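Long-range contacts in GTP cyclohydrolase (Enterococcus faecalis, PDB 2R41), which is of unknown function, belongs to the DUF960 family and may be a GTP cyclohydrolase: residues 18-23 against 99-104; 44-49 against 65-70; 50-55 against 88-93. One frame throughout, in Å; residues are numbered along the deposited sequence.

Contact 1. Residues 18-23 against 99-104; sequences LGVVSS and ETILLP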
ATOM      1  N   LEU C  18      -7.217   6.241  13.284  1.00 43.94           N
ATOM      2  CA  LEU C  18      -8.226   7.088  12.696  1.00 44.94           C
ATOM      3  C   LEU C  18      -8.328   8.456  13.366  1.00 45.51           C
ATOM      4  O   LEU C  18      -8.255   9.481  12.681  1.00 46.64           O
ATOM      5  CB  LEU C  18      -9.578   6.388  12.704  1.00 46.18           C
ATOM      6  CG  LEU C  18     -10.808   7.231  12.324  1.00 47.11           C
ATOM      7  CD1 LEU C  18     -10.845   7.588  10.847  1.00 46.41           C
ATOM      8  CD2 LEU C  18     -12.103   6.530  12.719  1.00 48.66           C
ATOM      9  N   GLY C  19      -8.482   8.487  14.684  1.00 45.30           N
ATOM     10  CA  GLY C  19      -8.565   9.747  15.389  1.00 45.53           C
ATOM     11  C   GLY C  19      -7.364  10.645  15.202  1.00 44.86           C
ATOM     12  O   GLY C  19      -7.494  11.861  15.100  1.00 45.90           O
ATOM     13  N   VAL C  20      -6.185  10.060  15.155  1.00 44.17           N
ATOM     14  CA  VAL C  20      -4.986  10.859  14.971  1.00 43.96           C
ATOM     15  C   VAL C  20      -4.915  11.378  13.533  1.00 44.77           C
ATOM     16  O   VAL C  20      -4.590  12.542  13.276  1.00 45.78           O
ATOM     17  CB  VAL C  20      -3.701  10.056  15.336  1.00 42.85           C
ATOM     18  CG1 VAL C  20      -2.485  10.676  14.756  1.00 41.57           C
ATOM     19  CG2 VAL C  20      -3.502  10.054  16.831  1.00 44.35           C
ATOM     20  N   VAL C  21      -5.218  10.513  12.585  1.00 45.08           N
ATOM     21  CA  VAL C  21      -4.924  10.819  11.196  1.00 45.39           C
ATOM     22  C   VAL C  21      -5.859  11.916  10.723  1.00 46.59           C
ATOM     23  O   VAL C  21      -5.497  12.699   9.837  1.00 47.10           O
ATOM     24  CB  VAL C  21      -5.029   9.557  10.274  1.00 45.51           C
ATOM     25  CG1 VAL C  21      -6.482   9.186  10.017  1.00 45.30           C
ATOM     26  CG2 VAL C  21      -4.333   9.788   8.970  1.00 46.04           C
ATOM     27  N   SER C  22      -7.036  11.978  11.351  1.00 47.08           N
ATOM     28  CA  SER C  22      -8.120  12.857  10.905  1.00 48.96           C
ATOM     29  C   SER C  22      -8.110  14.165  11.712  1.00 49.31           C
ATOM     30  O   SER C  22      -8.949  15.054  11.527  1.00 51.14           O
ATOM     31  CB  SER C  22      -9.464  12.136  11.061  1.00 49.53           C
ATOM     32  OG  SER C  22      -9.636  11.817  12.433  1.00 51.03           O
ATOM     33  N   SER C  23      -7.129  14.294  12.586  1.00 48.02           N
ATOM     34  CA  SER C  23      -7.154  15.343  13.540  1.00 48.03           C
ATOM     35  C   SER C  23      -5.818  16.096  13.603  1.00 47.24           C
ATOM     36  O   SER C  23      -5.793  17.274  13.959  1.00 48.38           O
ATOM     37  CB  SER C  23      -7.577  14.715  14.850  1.00 48.21           C
ATOM     38  OG  SER C  23      -6.746  15.120  15.916  1.00 51.31           O
ATOM     39  N   GLU C  99       3.902  -0.651  14.994  1.00 44.32           N
ATOM     40  CA  GLU C  99       3.914   0.567  15.795  1.00 41.49           C
ATOM     41  C   GLU C  99       2.753   1.484  15.421  1.00 40.15           C
ATOM     42  O   GLU C  99       2.427   1.638  14.244  1.00 39.53           O
ATOM     43  CB  GLU C  99       5.242   1.306  15.627  1.00 40.55           C
ATOM     44  CG  GLU C  99       6.445   0.555  16.175  1.00 40.68           C
ATOM     45  CD  GLU C  99       7.673   0.701  15.299  1.00 42.84           C
ATOM     46  OE1 GLU C  99       8.050   1.851  14.989  1.00 41.11           O
ATOM     47  OE2 GLU C  99       8.261  -0.333  14.920  1.00 46.84           O
ATOM     48  N   THR C 100       2.134   2.088  16.430  1.00 39.51           N
ATOM     49  CA  THR C 100       0.930   2.872  16.226  1.00 38.96           C
ATOM     50  C   THR C 100       0.903   4.136  17.073  1.00 38.13           C
ATOM     51  O   THR C 100       1.236   4.117  18.246  1.00 37.81           O
ATOM     52  CB  THR C 100      -0.297   2.024  16.529  1.00 39.57           C
ATOM     53  OG1 THR C 100      -0.232   0.831  15.757  1.00 41.56           O
ATOM     54  CG2 THR C 100      -1.581   2.742  16.165  1.00 40.36           C
ATOM     55  N   ILE C 101       0.518   5.242  16.448  1.00 38.37           N
ATOM     56  CA  ILE C 101       0.222   6.470  17.170  1.00 38.27           C
ATOM     57  C   ILE C 101      -1.266   6.637  17.301  1.00 38.76           C
ATOM     58  O   ILE C 101      -2.005   6.523  16.341  1.00 39.09           O
ATOM     59  CB  ILE C 101       0.730   7.662  16.417  1.00 37.98           C
ATOM     60  CG1 ILE C 101       2.248   7.586  16.352  1.00 39.04           C
ATOM     61  CG2 ILE C 101       0.273   8.912  17.106  1.00 37.41           C
ATOM     62  CD1 ILE C 101       2.884   8.584  15.438  1.00 40.73           C
ATOM     63  N   LEU C 102      -1.720   6.920  18.497  1.00 40.10           N
ATOM     64  CA  LEU C 102      -3.155   6.996  18.721  1.00 41.76           C
ATOM     65  C   LEU C 102      -3.465   7.879  19.910  1.00 42.83           C
ATOM     66  O   LEU C 102      -2.561   8.339  20.634  1.00 42.31           O
ATOM     67  CB  LEU C 102      -3.763   5.604  18.906  1.00 42.27           C
ATOM     68  CG  LEU C 102      -3.366   4.872  20.191  1.00 43.29           C
ATOM     69  CD1 LEU C 102      -3.855   3.451  20.156  1.00 45.65           C
ATOM     70  CD2 LEU C 102      -1.875   4.844  20.415  1.00 41.19           C
ATOM     71  N   LEU C 103      -4.758   8.118  20.074  1.00 44.86           N
ATOM     72  CA  LEU C 103      -5.290   8.998  21.086  1.00 46.76           C
ATOM     73  C   LEU C 103      -5.558   8.162  22.290  1.00 48.96           C
ATOM     74  O   LEU C 103      -5.837   6.990  22.144  1.00 50.24           O
ATOM     75  CB  LEU C 103      -6.604   9.562  20.588  1.00 47.52           C
ATOM     76  CG  LEU C 103      -6.587  10.958  19.986  1.00 46.70           C
ATOM     77  CD1 LEU C 103      -5.284  11.224  19.289  1.00 44.58           C
ATOM     78  CD2 LEU C 103      -7.749  11.069  19.039  1.00 46.90           C
ATOM     79  N   PRO C 104      -5.417   8.732  23.490  1.00 50.60           N
ATOM     80  CA  PRO C 104      -5.739   8.042  24.744  1.00 52.57           C
ATOM     81  C   PRO C 104      -7.114   7.435  24.768  1.00 54.53           C
ATOM     82  O   PRO C 104      -7.285   6.331  25.273  1.00 55.30           O
ATOM     83  CB  PRO C 104      -5.607   9.144  25.778  1.00 53.31           C
ATOM     84  CG  PRO C 104      -4.456   9.946  25.207  1.00 52.11           C
ATOM     85  CD  PRO C 104      -4.820  10.050  23.746  1.00 50.42           C
TER
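The flat groups in this contact are peptide units, since no aromatic ring touches across it. L103 CD2 sits almost squarely over one face of the peptide joining G19 and V20, 3.9 Å from G19 C. In the reverse direction, V20 CG2 stands to one side of the plane of the peptide joining I101 and L102, but past its rim, nearest L102 CA at 3.6 Å. Each segment thus brings a methyl group against the other's backbone, squarely for L103 and at the rim for V20, and no hydrogen bond crosses between them.

V20 is the residue that carries the contact. CG1 stands anti to its backbone N (chi1 162°), and CG2 points between I101 and L103. CG2 meets L103 CD1 at 3.3 Å, where the two side chains cross obliquely, and I101 CG2 at 4.0 Å, where they cross at about a right angle. L103 spreads its two methyls, CD1 to V20 and CD2 to the G19 backbone, so it straddles this side of the turn. G19 brings no side chain, and its main chain lies directly under L103.

Just after the short helix 18-21, S22 OG reaches L18 O at 2.7 Å from above the carbonyl plane, and S22 N donates to the same oxygen, so two bonds grip it. E106 ties both segments together from outside, its carboxylate accepting from G19 N and L103 N. I29 and I32 of helix 26-40 continue the apolar layer beside V20 and I101, while R98 and L108 of a second subunit pack on L18 and L103.

The arrangement belongs to an alpha-beta sheet: a helical turn following strand 13-16, outermost in the sheet within this chain, folds back onto the end of its parallel neighbour, strand 98-102.

Contact 2. Residues 44-49 against 65-70; sequences IPLNDL and FSQENS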
ATOM      1  N   ILE C  44      17.948   6.998  24.886  1.00 43.51           N
ATOM      2  CA  ILE C  44      17.501   6.398  26.144  1.00 44.32           C
ATOM      3  C   ILE C  44      16.748   5.079  25.859  1.00 44.68           C
ATOM      4  O   ILE C  44      16.286   4.863  24.710  1.00 44.64           O
ATOM      5  CB  ILE C  44      16.569   7.352  26.914  1.00 43.40           C
ATOM      6  CG1 ILE C  44      15.126   7.168  26.399  1.00 43.71           C
ATOM      7  CG2 ILE C  44      17.101   8.784  26.891  1.00 41.63           C
ATOM      8  CD1 ILE C  44      14.406   8.380  25.956  1.00 44.86           C
ATOM      9  N   PRO C  45      16.547   4.233  26.901  1.00 45.30           N
ATOM     10  CA  PRO C  45      15.799   3.005  26.723  1.00 45.31           C
ATOM     11  C   PRO C  45      14.343   3.375  26.562  1.00 43.96           C
ATOM     12  O   PRO C  45      13.896   4.381  27.121  1.00 43.32           O
ATOM     13  CB  PRO C  45      15.966   2.277  28.041  1.00 46.73           C
ATOM     14  CG  PRO C  45      16.620   3.157  28.941  1.00 47.30           C
ATOM     15  CD  PRO C  45      16.907   4.454  28.305  1.00 46.34           C
ATOM     16  N   LEU C  46      13.607   2.582  25.793  1.00 44.32           N
ATOM     17  CA  LEU C  46      12.221   2.907  25.467  1.00 42.86           C
ATOM     18  C   LEU C  46      11.239   1.891  25.994  1.00 44.23           C
ATOM     19  O   LEU C  46      11.408   0.672  25.854  1.00 45.10           O
ATOM     20  CB  LEU C  46      12.071   3.074  23.970  1.00 40.99           C
ATOM     21  CG  LEU C  46      12.750   4.355  23.552  1.00 40.65           C
ATOM     22  CD1 LEU C  46      12.754   4.518  22.067  1.00 39.49           C
ATOM     23  CD2 LEU C  46      12.023   5.509  24.199  1.00 40.93           C
ATOM     24  N   ASN C  47      10.220   2.430  26.633  1.00 44.64           N
ATOM     25  CA  ASN C  47       9.060   1.695  27.072  1.00 46.68           C
ATOM     26  C   ASN C  47       8.312   1.380  25.809  1.00 45.30           C
ATOM     27  O   ASN C  47       8.495   2.038  24.814  1.00 43.87           O
ATOM     28  CB  ASN C  47       8.246   2.681  27.882  1.00 47.60           C
ATOM     29  CG  ASN C  47       7.308   2.030  28.849  1.00 53.12           C
ATOM     30  OD1 ASN C  47       6.239   1.510  28.467  1.00 57.27           O
ATOM     31  ND2 ASN C  47       7.656   2.115  30.140  1.00 59.16           N
ATOM     32  N   ASP C  48       7.460   0.389  25.804  1.00 46.44           N
ATOM     33  CA  ASP C  48       6.757   0.123  24.565  1.00 45.73           C
ATOM     34  C   ASP C  48       5.621   1.085  24.383  1.00 44.11           C
ATOM     35  O   ASP C  48       4.913   1.007  23.404  1.00 43.72           O
ATOM     36  CB  ASP C  48       6.232  -1.300  24.538  1.00 48.11           C
ATOM     37  CG  ASP C  48       5.161  -1.555  25.588  1.00 51.62           C
ATOM     38  OD1 ASP C  48       4.683  -0.579  26.211  1.00 56.55           O
ATOM     39  OD2 ASP C  48       4.771  -2.732  25.789  1.00 55.44           O
ATOM     40  N   LEU C  49       5.410   1.970  25.350  1.00 44.15           N
ATOM     41  CA  LEU C  49       4.354   2.969  25.220  1.00 43.04           C
ATOM     42  C   LEU C  49       4.837   4.339  25.650  1.00 42.70           C
ATOM     43  O   LEU C  49       5.469   4.477  26.698  1.00 43.06           O
ATOM     44  CB  LEU C  49       3.150   2.567  26.017  1.00 43.88           C
ATOM     45  CG  LEU C  49       2.071   3.634  26.060  1.00 43.03           C
ATOM     46  CD1 LEU C  49       1.190   3.575  24.849  1.00 41.33           C
ATOM     47  CD2 LEU C  49       1.275   3.314  27.301  1.00 48.01           C
ATOM     48  N   PHE C  65       7.605  15.037  26.015  1.00 44.61           N
ATOM     49  CA  PHE C  65       7.655  13.567  26.046  1.00 44.03           C
ATOM     50  C   PHE C  65       7.845  13.019  27.458  1.00 45.48           C
ATOM     51  O   PHE C  65       8.580  13.601  28.265  1.00 46.32           O
ATOM     52  CB  PHE C  65       8.799  13.046  25.173  1.00 43.21           C
ATOM     53  CG  PHE C  65       9.222  11.638  25.499  1.00 42.50           C
ATOM     54  CD1 PHE C  65       8.385  10.559  25.223  1.00 41.43           C
ATOM     55  CD2 PHE C  65      10.454  11.391  26.102  1.00 42.80           C
ATOM     56  CE1 PHE C  65       8.775   9.247  25.537  1.00 42.91           C
ATOM     57  CE2 PHE C  65      10.862  10.082  26.417  1.00 42.90           C
ATOM     58  CZ  PHE C  65      10.027   9.004  26.136  1.00 42.97           C
ATOM     59  N   SER C  66       7.214  11.882  27.740  1.00 45.62           N
ATOM     60  CA  SER C  66       7.514  11.120  28.948  1.00 47.43           C
ATOM     61  C   SER C  66       7.072   9.688  28.749  1.00 47.59           C
ATOM     62  O   SER C  66       6.414   9.399  27.759  1.00 47.00           O
ATOM     63  CB  SER C  66       6.819  11.727  30.184  1.00 48.99           C
ATOM     64  OG  SER C  66       5.399  11.690  30.097  1.00 49.64           O
ATOM     65  N   GLN C  67       7.437   8.811  29.686  1.00 49.31           N
ATOM     66  CA  GLN C  67       7.044   7.407  29.704  1.00 50.38           C
ATOM     67  C   GLN C  67       6.972   6.914  31.154  1.00 53.80           C
ATOM     68  O   GLN C  67       7.634   7.473  32.038  1.00 54.29           O
ATOM     69  CB  GLN C  67       8.007   6.536  28.869  1.00 49.75           C
ATOM     70  CG  GLN C  67       9.470   6.531  29.310  1.00 49.68           C
ATOM     71  CD  GLN C  67      10.394   5.782  28.359  1.00 50.06           C
ATOM     72  OE1 GLN C  67       9.947   5.052  27.488  1.00 51.41           O
ATOM     73  NE2 GLN C  67      11.695   5.957  28.534  1.00 48.11           N
ATOM     74  N   GLU C  68       6.139   5.889  31.364  0.50 55.71           N
ATOM     75  CA  GLU C  68       5.990   5.156  32.623  0.50 59.30           C
ATOM     76  C   GLU C  68       7.352   4.556  32.980  0.50 60.99           C
ATOM     77  O   GLU C  68       8.103   4.152  32.083  0.50 60.25           O
ATOM     78  CB  GLU C  68       4.953   4.020  32.460  0.50 59.96           C
ATOM     79  CG  GLU C  68       3.460   4.442  32.295  0.50 60.32           C
ATOM     80  CD  GLU C  68       2.660   3.602  31.238  0.50 60.23           C
ATOM     81  OE1 GLU C  68       1.602   4.088  30.766  0.50 60.29           O
ATOM     82  OE2 GLU C  68       3.077   2.476  30.863  0.50 60.54           O
ATOM     83  N   ASN C  69       7.682   4.509  34.276  1.00 63.94           N
ATOM     84  CA  ASN C  69       8.942   3.881  34.738  1.00 66.72           C
ATOM     85  C   ASN C  69      10.196   4.586  34.288  1.00 66.08           C
ATOM     86  O   ASN C  69      11.205   3.922  34.010  1.00 67.05           O
ATOM     87  CB  ASN C  69       9.069   2.427  34.250  1.00 67.94           C
ATOM     88  CG  ASN C  69       8.140   1.510  34.954  1.00 71.41           C
ATOM     89  OD1 ASN C  69       7.617   1.837  36.028  1.00 73.80           O
ATOM     90  ND2 ASN C  69       7.909   0.345  34.357  1.00 73.78           N
ATOM     91  N   SER C  70      10.157   5.906  34.182  1.00 64.92           N
ATOM     92  CA  SER C  70      11.355   6.606  33.781  1.00 64.42           C
ATOM     93  C   SER C  70      11.279   8.044  34.180  1.00 64.12           C
ATOM     94  O   SER C  70      10.208   8.627  34.235  1.00 63.29           O
ATOM     95  CB  SER C  70      11.595   6.459  32.279  1.00 62.77           C
ATOM     96  OG  SER C  70      12.605   7.357  31.839  1.00 64.26           O
TER
HETATM   97  O   HOH W   1       4.822   4.992  29.358  1.00 37.83           O
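Q67 points its extended side chain at the loop 44-49 and presents the flat amide to two backbone groups that flank L46. CG lies between the backbone N and the carbonyl carbon (chi1 60°), with CD anti beyond it. NE2 donates to P45 O at 3.1 Å, nearly straight and with the acceptor in the amide plane. OE1 takes N47 N at 2.8 Å, the donor standing above the carbonyl plane instead of on a lone pair. Both ends of the amide are therefore used, which fixes its flip. L46 crosses Q67 at about a right angle, with CD2 nearest OE1.

At the start of both segments, I44 and F65 meet tip to tip, CD1 against CE2 at 4.0 Å. On the other flank N47 and E68 cross at about a right angle, with amide and carboxylate planes 87° apart, and L49 CD2 leans obliquely on E68 OE1 at 3.6 Å. A water donates to L49 O and accepts from E68 N, joining the backbones.

N47 CG is anti to its backbone N, and OD1 accepts from L49 N on a lone pair at 3.3 Å: an Asx turn at the entry to strand 49-57.

Contact 3. Residues 50-55 against 88-93; sequences LHFDLL and SRIFAF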
ATOM      1  N   LEU C  50       4.561   5.337  24.813  1.00 41.74           N
ATOM      2  CA  LEU C  50       5.208   6.636  24.898  1.00 41.55           C
ATOM      3  C   LEU C  50       4.185   7.745  24.925  1.00 42.56           C
ATOM      4  O   LEU C  50       3.307   7.787  24.048  1.00 42.81           O
ATOM      5  CB  LEU C  50       6.064   6.802  23.671  1.00 39.81           C
ATOM      6  CG  LEU C  50       7.531   6.430  23.754  1.00 39.10           C
ATOM      7  CD1 LEU C  50       7.823   5.192  24.505  1.00 38.73           C
ATOM      8  CD2 LEU C  50       8.055   6.323  22.372  1.00 38.76           C
ATOM      9  N   HIS C  51       4.268   8.634  25.918  1.00 44.23           N
ATOM     10  CA  HIS C  51       3.306   9.737  26.054  1.00 45.66           C
ATOM     11  C   HIS C  51       3.879  10.963  25.356  1.00 44.97           C
ATOM     12  O   HIS C  51       5.056  11.299  25.526  1.00 46.18           O
ATOM     13  CB  HIS C  51       3.044  10.092  27.514  1.00 47.42           C
ATOM     14  CG  HIS C  51       2.549   8.948  28.368  1.00 55.40           C
ATOM     15  ND1 HIS C  51       3.086   7.670  28.323  1.00 60.64           N
ATOM     16  CD2 HIS C  51       1.612   8.912  29.354  1.00 60.77           C
ATOM     17  CE1 HIS C  51       2.492   6.898  29.223  1.00 60.46           C
ATOM     18  NE2 HIS C  51       1.595   7.626  29.861  1.00 62.27           N
ATOM     19  N   PHE C  52       3.069  11.642  24.559  1.00 44.27           N
ATOM     20  CA  PHE C  52       3.467  12.951  24.068  1.00 43.85           C
ATOM     21  C   PHE C  52       2.401  13.989  24.338  1.00 45.66           C
ATOM     22  O   PHE C  52       1.309  13.859  23.823  1.00 46.00           O
ATOM     23  CB  PHE C  52       3.708  12.893  22.588  1.00 41.52           C
ATOM     24  CG  PHE C  52       4.823  11.964  22.198  1.00 39.77           C
ATOM     25  CD1 PHE C  52       6.131  12.395  22.198  1.00 36.38           C
ATOM     26  CD2 PHE C  52       4.553  10.660  21.792  1.00 36.27           C
ATOM     27  CE1 PHE C  52       7.141  11.547  21.822  1.00 33.93           C
ATOM     28  CE2 PHE C  52       5.555   9.823  21.439  1.00 32.99           C
ATOM     29  CZ  PHE C  52       6.854  10.265  21.450  1.00 35.11           C
ATOM     30  N   ASP C  53       2.700  15.008  25.136  1.00 47.77           N
ATOM     31  CA  ASP C  53       1.789  16.134  25.229  1.00 50.85           C
ATOM     32  C   ASP C  53       2.144  17.199  24.183  1.00 51.19           C
ATOM     33  O   ASP C  53       3.327  17.558  24.028  1.00 51.32           O
ATOM     34  CB  ASP C  53       1.805  16.744  26.615  1.00 53.43           C
ATOM     35  CG  ASP C  53       1.384  15.760  27.687  1.00 58.54           C
ATOM     36  OD1 ASP C  53       2.215  15.444  28.605  1.00 62.64           O
ATOM     37  OD2 ASP C  53       0.216  15.300  27.607  1.00 63.56           O
ATOM     38  N   LEU C  54       1.116  17.677  23.465  1.00 51.37           N
ATOM     39  CA  LEU C  54       1.234  18.710  22.433  1.00 51.71           C
ATOM     40  C   LEU C  54       0.851  20.072  23.043  1.00 53.50           C
ATOM     41  O   LEU C  54      -0.293  20.283  23.398  1.00 55.08           O
ATOM     42  CB  LEU C  54       0.270  18.367  21.295  1.00 51.47           C
ATOM     43  CG  LEU C  54       0.412  17.131  20.364  1.00 51.37           C
ATOM     44  CD1 LEU C  54       0.675  17.557  18.955  1.00 51.76           C
ATOM     45  CD2 LEU C  54       1.430  16.051  20.754  1.00 50.39           C
ATOM     46  N   LEU C  55       1.779  21.004  23.198  1.00 54.09           N
ATOM     47  CA  LEU C  55       1.434  22.211  23.941  1.00 55.95           C
ATOM     48  C   LEU C  55       1.572  23.439  23.065  1.00 57.96           C
ATOM     49  O   LEU C  55       2.338  23.413  22.089  1.00 57.95           O
ATOM     50  CB  LEU C  55       2.294  22.331  25.189  1.00 56.20           C
ATOM     51  CG  LEU C  55       2.374  21.087  26.092  1.00 54.42           C
ATOM     52  CD1 LEU C  55       3.578  21.183  26.998  1.00 52.69           C
ATOM     53  CD2 LEU C  55       1.096  20.861  26.891  1.00 54.29           C
ATOM     54  N   SER C  88      -4.846  17.035  22.659  1.00 55.99           N
ATOM     55  CA  SER C  88      -3.914  17.594  23.627  1.00 56.86           C
ATOM     56  C   SER C  88      -2.789  16.613  23.972  1.00 55.21           C
ATOM     57  O   SER C  88      -1.690  17.030  24.310  1.00 55.59           O
ATOM     58  CB  SER C  88      -4.632  18.058  24.884  1.00 59.46           C
ATOM     59  OG  SER C  88      -4.877  16.951  25.739  1.00 62.31           O
ATOM     60  N   ARG C  89      -3.049  15.312  23.888  1.00 53.70           N
ATOM     61  CA  ARG C  89      -1.948  14.359  23.977  1.00 51.38           C
ATOM     62  C   ARG C  89      -2.126  13.165  23.060  1.00 49.16           C
ATOM     63  O   ARG C  89      -3.250  12.844  22.712  1.00 49.97           O
ATOM     64  CB  ARG C  89      -1.684  13.937  25.427  1.00 52.84           C
ATOM     65  CG  ARG C  89      -2.765  13.226  26.154  1.00 55.25           C
ATOM     66  CD  ARG C  89      -2.484  13.344  27.662  1.00 63.60           C
ATOM     67  NE  ARG C  89      -2.795  12.102  28.391  1.00 70.53           N
ATOM     68  CZ  ARG C  89      -4.030  11.607  28.625  1.00 73.62           C
ATOM     69  NH1 ARG C  89      -5.143  12.228  28.187  1.00 74.06           N
ATOM     70  NH2 ARG C  89      -4.158  10.452  29.283  1.00 73.58           N
ATOM     71  N   ILE C  90      -1.027  12.539  22.647  1.00 46.63           N
ATOM     72  CA  ILE C  90      -1.084  11.264  21.923  1.00 45.20           C
ATOM     73  C   ILE C  90      -0.074  10.242  22.450  1.00 44.26           C
ATOM     74  O   ILE C  90       0.878  10.580  23.166  1.00 43.60           O
ATOM     75  CB  ILE C  90      -0.825  11.407  20.412  1.00 44.64           C
ATOM     76  CG1 ILE C  90       0.623  11.753  20.157  1.00 45.18           C
ATOM     77  CG2 ILE C  90      -1.715  12.463  19.774  1.00 45.29           C
ATOM     78  CD1 ILE C  90       0.808  12.888  19.127  1.00 49.72           C
ATOM     79  N   PHE C  91      -0.285   8.990  22.061  1.00 43.27           N
ATOM     80  CA  PHE C  91       0.557   7.907  22.487  1.00 42.71           C
ATOM     81  C   PHE C  91       1.216   7.294  21.280  1.00 41.62           C
ATOM     82  O   PHE C  91       0.606   7.262  20.183  1.00 42.21           O
ATOM     83  CB  PHE C  91      -0.308   6.851  23.106  1.00 44.56           C
ATOM     84  CG  PHE C  91      -0.792   7.189  24.474  1.00 48.55           C
ATOM     85  CD1 PHE C  91      -0.332   8.330  25.144  1.00 51.64           C
ATOM     86  CD2 PHE C  91      -1.657   6.334  25.143  1.00 52.03           C
ATOM     87  CE1 PHE C  91      -0.760   8.632  26.455  1.00 53.53           C
ATOM     88  CE2 PHE C  91      -2.075   6.621  26.462  1.00 54.52           C
ATOM     89  CZ  PHE C  91      -1.632   7.773  27.108  1.00 53.65           C
ATOM     90  N   ALA C  92       2.457   6.831  21.445  1.00 39.62           N
ATOM     91  CA  ALA C  92       3.063   5.932  20.468  1.00 37.87           C
ATOM     92  C   ALA C  92       3.129   4.566  21.108  1.00 38.60           C
ATOM     93  O   ALA C  92       3.604   4.394  22.255  1.00 39.84           O
ATOM     94  CB  ALA C  92       4.408   6.377  20.096  1.00 37.23           C
ATOM     95  N   PHE C  93       2.645   3.576  20.385  1.00 38.10           N
ATOM     96  CA  PHE C  93       2.607   2.247  20.938  1.00 38.39           C
ATOM     97  C   PHE C  93       3.202   1.204  20.029  1.00 38.78           C
ATOM     98  O   PHE C  93       2.953   1.173  18.825  1.00 38.57           O
ATOM     99  CB  PHE C  93       1.207   1.856  21.236  1.00 38.43           C
ATOM    100  CG  PHE C  93       1.087   0.487  21.785  1.00 41.11           C
ATOM    101  CD1 PHE C  93       1.760   0.133  22.957  1.00 42.04           C
ATOM    102  CD2 PHE C  93       0.271  -0.463  21.153  1.00 42.62           C
ATOM    103  CE1 PHE C  93       1.619  -1.139  23.507  1.00 43.20           C
ATOM    104  CE2 PHE C  93       0.121  -1.746  21.689  1.00 43.62           C
ATOM    105  CZ  PHE C  93       0.790  -2.076  22.879  1.00 44.84           C
TER
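Strands 50-55 and 89-93 are antiparallel neighbours inside the mixed sheet of this alpha-beta fold, their axes 4.8 Å apart. Five backbone hydrogen bonds join the segments. L50 and A92 form one hydrogen-bonded pair, exchanging N-H and C=O in both directions, and F52 and I90 form the next. The bond from F52 N to I90 O, 2.8 Å, meets the acceptor nearly along its C=O axis. L54 N adds a last bond to S88 O, approaching from above the carbonyl plane where the second strand is only beginning. H51 with F91 and D53 with R89 are the non-hydrogen-bonded pairs between them, where F91 CA and R89 CA direct C-H groups at L50 O and F52 O.

On the face bearing L50, F52, I90 and A92 the side chains are apolar. A92 CB touches the edge of the F52 ring, in its plane, at CE2 (3.9 Å), and also lies against L50 CB. I90 CG1 takes the crowded position between backbone N and carbonyl carbon (chi1 70°), while CD1 reaches L54 CD2 at 3.6 Å.

The other face carries H51, D53, R89 and F91. D53 and R89 run side by side, carboxylate and guanidinium nearly coplanar, but D53 OD2 stays 4.5 Å from R89 NE, beyond a salt bridge, and touches the aliphatic CB and CD instead. H51 and F91 also point the same way, the phenyl turning its edge to the imidazole face in an edge-to-face stack with planes at 50°.

Further out, helix 26-40 covers the apolar face: I32 and I36 meet F52, I32 also meets I90, and I36 meets L50. On the other face E68 packs on H51, whose CD2 has F91 CE1 3.8 Å away, offset toward the rim of the imidazole.

All three contacts are built on one mixed sheet. Contact 3 lies nearest the centre of the chain, joining strands 49-57 and 89-94. Contact 1 has its centre about 10 Å from that of contact 3, and contact 2 about 12 Å; contacts 1 and 2 lie about 19 Å apart, centre to centre, on opposite sides of the chain's centre. Strand 98-102 borders 89-94, and strand 60-66 borders 49-57, so probable backbone hydrogen bonds link contact 3 to both others. Along the chain, contact 1 encloses the other two, whose segments alternate. One contact thus ties the central strands together, while the others dock a helical turn and a loop onto the sheet.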